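Local coordinates for protein putative isochorismatase (Streptomyces avermitilis, PDB 3KL2) that is of unknown function but probably acts as a hydrolase of the isochorismatase-like family, at residues A114-D117 / E118-P121; F144-S148 / K149-T153. One frame throughout, in Å; residues are numbered along the deposited sequence.

Overall arrangement
Interactions 1 and 2 lie in series along the chain, separated in sequence by strand 126-127, at one edge of the parallel sheet, and by helix 136-139. Their centres are 23 Å apart and their nearest atoms about 13 Å apart, so neither touches the other. Strand 75-78, next to 126-127 in the sheet, is a common neighbour: interaction 1 rests on its H77 and interaction 2 on its M76. Interaction 1 is a turn in the loop before strand 126-127, and no other subunit of the tetramer touches it. Interaction 2 ends helix 142-149, leads into strand 153-159 and meets two other subunits. Neither can be tied to an active site from what is known.

Interaction 1: residues A114-D117 / E118-P121; sequences AIVD and ELAP
I115 reaches over the turn that follows it and meets L119 and P121. Its side chain splits at CB. The CG2 branch comes to 3.4 Å from L119 O, a contact of a methyl with a carbonyl oxygen. The other branch runs through CG1, which sits beside the backbone N (chi1 -68°), and then extends to CD1. This methyl approaches the ring of P121 end-on, I115 CD1 lying 3.6 Å from P121 CG. I115 and P121 both also pack on H77 of strand 75-78. With an alanine here, both branches beyond CB are gone, and the P121 ring would probably lose the methyl that packs on it.

The backbone between I115 and P121 makes a short 3-10 turn of two successive i to i+3 bonds. L119 N gives a hydrogen bond to V116 O at 2.8 Å, and A120 N gives one to D117 O at 3.0 Å.

V116 meets L119 and E118 with its two methyls. V116 CG1 is 3.9 Å from L119 CB. The side chains of V116 and E118 cross at about a right angle. Here CG2 meets the carboxylate, with V116 CG2 3.4 Å from E118 OE1; the E118 chain bends at chi2 (56°) to bring that oxygen back. L119 packs on L58, T61, V62 and V65 of helix 57-71.

Interaction 2: residues F144-S148 / K149-T153; sequences FILRS and KGVDT
The flat guanidinium of R147 leans back toward the chain that follows its helix, and V151 O approaches it obliquely, 4.2 Å from R147 NH1. The same group makes a cation-pi contact with F177. A bend at chi2 (-49°) turns the R147 chain to that side. R147 of the third subunit comes close to it, a pair of like charges.

The backbone here forms a Schellman motif, which ends helix 142-149 before strand 153-159. G150 has a positive phi (74°), a value that favours glycine. Two bonds run back into the last turn. V151 N donates to L146 O at 2.9 Å, and G150 N donates to R147 O at 3.1 Å. K149 N still keeps the helical bond to I145 O, also at 2.9 Å, and adds a weak one to L146 O.

The apolar pair that goes with this motif is present. The side chains of L146 and V151 cross obliquely, with L146 CD2 3.9 Å from V151 CG1, and both pack on A27 of strand 26-31. L146 also touches M76, so the helix end is seated against the sheet.

K149 lies alongside I145 and points the same way, with K149 CD 3.8 Å from I145 CG2. Bends at chi3 and chi4 then lead its amine off to G87 O of the second subunit, a hydrogen bond. S148 OG is likewise hydrogen-bonded to T90 N of the second subunit. The helix end is thus part of the subunit interface.

Where the strand begins, T153 OG1 is also hydrogen-bonded to R178 NE, and it donates to D152 OD1 at 3.1 Å, nearly in line with the carboxylate C-O bond.

Interaction 1: residues A114-D117 / E118-P121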
ATOM      1  N   ALA A 114      -7.717  13.520  22.959  1.00 15.84           N
ATOM      2  CA  ALA A 114      -7.324  14.837  22.475  1.00 15.14           C
ATOM      3  C   ALA A 114      -5.837  15.042  22.442  1.00 15.88           C
ATOM      4  O   ALA A 114      -5.077  14.561  23.315  1.00 13.76           O
ATOM      5  CB  ALA A 114      -7.921  15.939  23.335  1.00 13.92           C
ATOM      6  N   ILE A 115      -5.428  15.833  21.450  1.00 16.38           N
ATOM      7  CA  ILE A 115      -4.065  16.255  21.349  1.00 16.80           C
ATOM      8  C   ILE A 115      -3.768  17.124  22.539  1.00 17.50           C
ATOM      9  O   ILE A 115      -4.646  17.821  23.044  1.00 18.82           O
ATOM     10  CB  ILE A 115      -3.783  17.005  20.063  1.00 16.39           C
ATOM     11  CG1 ILE A 115      -3.890  16.029  18.883  1.00 17.54           C
ATOM     12  CG2 ILE A 115      -2.386  17.606  20.132  1.00 16.88           C
ATOM     13  CD1 ILE A 115      -3.885  16.683  17.513  1.00 16.08           C
ATOM     14  N   VAL A 116      -2.530  17.067  23.012  1.00 18.46           N
ATOM     15  CA  VAL A 116      -2.128  17.779  24.212  1.00 18.92           C
ATOM     16  C   VAL A 116      -2.144  19.312  23.971  1.00 20.16           C
ATOM     17  O   VAL A 116      -1.755  19.782  22.896  1.00 19.23           O
ATOM     18  CB  VAL A 116      -0.753  17.247  24.707  1.00 18.52           C
ATOM     19  CG1 VAL A 116       0.344  17.545  23.693  1.00 18.43           C
ATOM     20  CG2 VAL A 116      -0.393  17.793  26.113  1.00 17.24           C
ATOM     21  N   ASP A 117      -2.591  20.081  24.971  1.00 21.86           N
ATOM     22  CA  ASP A 117      -2.817  21.518  24.786  1.00 23.67           C
ATOM     23  C   ASP A 117      -1.568  22.237  24.278  1.00 24.41           C
ATOM     24  O   ASP A 117      -1.629  23.078  23.385  1.00 24.26           O
ATOM     25  CB  ASP A 117      -3.304  22.169  26.083  1.00 24.24           C
ATOM     26  CG  ASP A 117      -4.644  21.631  26.539  1.00 26.88           C
ATOM     27  OD1 ASP A 117      -5.474  21.245  25.670  1.00 27.63           O
ATOM     28  OD2 ASP A 117      -4.860  21.580  27.779  1.00 29.86           O
ATOM     29  N   GLU A 118      -0.434  21.857  24.842  1.00 25.80           N
ATOM     30  CA  GLU A 118       0.869  22.425  24.496  1.00 26.97           C
ATOM     31  C   GLU A 118       1.161  22.312  22.982  1.00 26.69           C
ATOM     32  O   GLU A 118       1.954  23.065  22.436  1.00 26.20           O
ATOM     33  CB  GLU A 118       1.950  21.669  25.288  1.00 27.86           C
ATOM     34  CG  GLU A 118       2.059  22.023  26.801  1.00 32.33           C
ATOM     35  CD  GLU A 118       0.735  21.850  27.617  1.00 37.63           C
ATOM     36  OE1 GLU A 118      -0.076  20.917  27.332  1.00 38.47           O
ATOM     37  OE2 GLU A 118       0.515  22.665  28.558  1.00 41.41           O
ATOM     38  N   LEU A 119       0.536  21.340  22.321  1.00 26.51           N
ATOM     39  CA  LEU A 119       0.737  21.103  20.906  1.00 26.56           C
ATOM     40  C   LEU A 119      -0.597  21.107  20.164  1.00 26.21           C
ATOM     41  O   LEU A 119      -0.755  20.419  19.179  1.00 26.07           O
ATOM     42  CB  LEU A 119       1.473  19.753  20.718  1.00 26.84           C
ATOM     43  CG  LEU A 119       2.955  19.850  21.108  1.00 26.28           C
ATOM     44  CD1 LEU A 119       3.594  18.491  21.485  1.00 26.88           C
ATOM     45  CD2 LEU A 119       3.714  20.521  19.972  1.00 25.90           C
ATOM     46  N   ALA A 120      -1.567  21.875  20.644  1.00 26.38           N
ATOM     47  CA  ALA A 120      -2.855  21.935  19.974  1.00 26.34           C
ATOM     48  C   ALA A 120      -2.636  22.438  18.538  1.00 26.46           C
ATOM     49  O   ALA A 120      -1.894  23.416  18.323  1.00 26.22           O
ATOM     50  CB  ALA A 120      -3.829  22.826  20.718  1.00 26.02           C
ATOM     51  N   PRO A 121      -3.270  21.772  17.560  1.00 26.46           N
ATOM     52  CA  PRO A 121      -3.203  22.195  16.153  1.00 27.30           C
ATOM     53  C   PRO A 121      -3.680  23.633  15.971  1.00 27.70           C
ATOM     54  O   PRO A 121      -4.760  23.979  16.447  1.00 27.77           O
ATOM     55  CB  PRO A 121      -4.156  21.232  15.441  1.00 26.96           C
ATOM     56  CG  PRO A 121      -4.343  20.115  16.377  1.00 26.97           C
ATOM     57  CD  PRO A 121      -4.192  20.645  17.746  1.00 26.31           C
TER

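Interaction 2: residues F144-S148 / K149-T153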
ATOM      1  N   PHE A 144      -0.822   9.829   1.000  1.00 15.36           N
ATOM      2  CA  PHE A 144      -1.504  10.680   0.024  1.00 15.83           C
ATOM      3  C   PHE A 144      -1.182  12.192   0.155  1.00 15.70           C
ATOM      4  O   PHE A 144      -0.924  12.868  -0.820  1.00 15.35           O
ATOM      5  CB  PHE A 144      -2.993  10.506   0.143  1.00 16.20           C
ATOM      6  CG  PHE A 144      -3.751  11.187  -0.915  1.00 16.96           C
ATOM      7  CD1 PHE A 144      -4.255  10.471  -1.995  1.00 17.16           C
ATOM      8  CD2 PHE A 144      -3.969  12.551  -0.849  1.00 15.25           C
ATOM      9  CE1 PHE A 144      -4.978  11.128  -2.984  1.00 17.47           C
ATOM     10  CE2 PHE A 144      -4.669  13.196  -1.843  1.00 14.46           C
ATOM     11  CZ  PHE A 144      -5.167  12.513  -2.888  1.00 16.63           C
ATOM     12  N   ILE A 145      -1.203  12.698   1.370  1.00 15.42           N
ATOM     13  CA  ILE A 145      -1.056  14.119   1.597  1.00 15.65           C
ATOM     14  C   ILE A 145       0.393  14.534   1.374  1.00 16.80           C
ATOM     15  O   ILE A 145       0.640  15.560   0.747  1.00 17.27           O
ATOM     16  CB  ILE A 145      -1.575  14.510   3.014  1.00 15.22           C
ATOM     17  CG1 ILE A 145      -3.091  14.347   3.042  1.00 14.66           C
ATOM     18  CG2 ILE A 145      -1.113  15.946   3.425  1.00 16.11           C
ATOM     19  CD1 ILE A 145      -3.763  14.442   4.395  1.00 14.04           C
ATOM     20  N   LEU A 146       1.349  13.750   1.871  1.00 17.37           N
ATOM     21  CA  LEU A 146       2.746  14.072   1.665  1.00 17.81           C
ATOM     22  C   LEU A 146       3.066  14.076   0.184  1.00 18.82           C
ATOM     23  O   LEU A 146       3.736  14.986  -0.327  1.00 18.80           O
ATOM     24  CB  LEU A 146       3.668  13.052   2.325  1.00 17.34           C
ATOM     25  CG  LEU A 146       3.721  12.974   3.860  1.00 16.81           C
ATOM     26  CD1 LEU A 146       4.490  11.740   4.208  1.00 11.92           C
ATOM     27  CD2 LEU A 146       4.325  14.210   4.525  1.00 16.23           C
ATOM     28  N   ARG A 147       2.676  13.022  -0.509  1.00 18.95           N
ATOM     29  CA  ARG A 147       3.012  12.967  -1.917  1.00 20.15           C
ATOM     30  C   ARG A 147       2.288  14.071  -2.673  1.00 20.47           C
ATOM     31  O   ARG A 147       2.901  14.721  -3.525  1.00 19.77           O
ATOM     32  CB  ARG A 147       2.669  11.621  -2.541  1.00 20.90           C
ATOM     33  CG  ARG A 147       3.467  10.460  -1.975  1.00 23.52           C
ATOM     34  CD  ARG A 147       4.943  10.723  -1.937  1.00 27.26           C
ATOM     35  NE  ARG A 147       5.703   9.469  -1.816  1.00 32.20           N
ATOM     36  CZ  ARG A 147       7.033   9.387  -1.856  1.00 32.90           C
ATOM     37  NH1 ARG A 147       7.789  10.459  -2.030  1.00 32.18           N
ATOM     38  NH2 ARG A 147       7.605   8.212  -1.744  1.00 35.28           N
ATOM     39  N   SER A 148       1.011  14.318  -2.350  1.00 19.84           N
ATOM     40  CA  SER A 148       0.290  15.395  -3.051  1.00 20.13           C
ATOM     41  C   SER A 148       0.976  16.745  -2.852  1.00 19.94           C
ATOM     42  O   SER A 148       1.043  17.528  -3.784  1.00 20.42           O
ATOM     43  CB  SER A 148      -1.171  15.473  -2.595  1.00 20.68           C
ATOM     44  OG  SER A 148      -1.954  16.283  -3.455  1.00 20.06           O
ATOM     45  N   LYS A 149       1.527  16.987  -1.656  1.00 19.26           N
ATOM     46  CA  LYS A 149       2.143  18.266  -1.319  1.00 19.40           C
ATOM     47  C   LYS A 149       3.599  18.363  -1.794  1.00 20.32           C
ATOM     48  O   LYS A 149       4.194  19.413  -1.695  1.00 20.95           O
ATOM     49  CB  LYS A 149       2.047  18.530   0.191  1.00 18.40           C
ATOM     50  CG  LYS A 149       0.637  18.798   0.663  1.00 18.36           C
ATOM     51  CD  LYS A 149       0.501  19.149   2.153  1.00 18.03           C
ATOM     52  CE  LYS A 149       1.161  20.465   2.551  1.00 18.03           C
ATOM     53  NZ  LYS A 149       0.805  21.661   1.681  1.00 16.05           N
ATOM     54  N   GLY A 150       4.152  17.277  -2.335  1.00 21.23           N
ATOM     55  CA  GLY A 150       5.560  17.224  -2.742  1.00 21.27           C
ATOM     56  C   GLY A 150       6.590  17.118  -1.609  1.00 21.20           C
ATOM     57  O   GLY A 150       7.751  17.563  -1.761  1.00 19.55           O
ATOM     58  N   VAL A 151       6.178  16.552  -0.476  1.00 20.60           N
ATOM     59  CA  VAL A 151       7.110  16.340   0.618  1.00 21.13           C
ATOM     60  C   VAL A 151       7.945  15.082   0.395  1.00 21.25           C
ATOM     61  O   VAL A 151       7.432  14.022   0.159  1.00 22.61           O
ATOM     62  CB  VAL A 151       6.418  16.255   1.975  1.00 21.23           C
ATOM     63  CG1 VAL A 151       7.453  15.927   3.059  1.00 21.08           C
ATOM     64  CG2 VAL A 151       5.684  17.597   2.293  1.00 19.39           C
ATOM     65  N   ASP A 152       9.252  15.207   0.450  1.00 22.48           N
ATOM     66  CA  ASP A 152      10.091  14.029   0.401  1.00 23.11           C
ATOM     67  C   ASP A 152      11.038  13.950   1.617  1.00 22.76           C
ATOM     68  O   ASP A 152      12.023  13.230   1.576  1.00 23.30           O
ATOM     69  CB  ASP A 152      10.881  14.030  -0.898  1.00 23.52           C
ATOM     70  CG  ASP A 152      11.863  15.164  -0.960  1.00 24.58           C
ATOM     71  OD1 ASP A 152      12.358  15.569   0.101  1.00 29.51           O
ATOM     72  OD2 ASP A 152      12.142  15.658  -2.056  1.00 29.40           O
ATOM     73  N   THR A 153      10.757  14.701   2.674  1.00 22.27           N
ATOM     74  CA  THR A 153      11.504  14.580   3.915  1.00 22.08           C
ATOM     75  C   THR A 153      10.565  14.722   5.094  1.00 21.72           C
ATOM     76  O   THR A 153      10.016  15.793   5.293  1.00 22.43           O
ATOM     77  CB  THR A 153      12.580  15.701   4.057  1.00 22.25           C
ATOM     78  OG1 THR A 153      13.529  15.593   3.001  1.00 22.87           O
ATOM     79  CG2 THR A 153      13.315  15.585   5.381  1.00 21.08           C
TER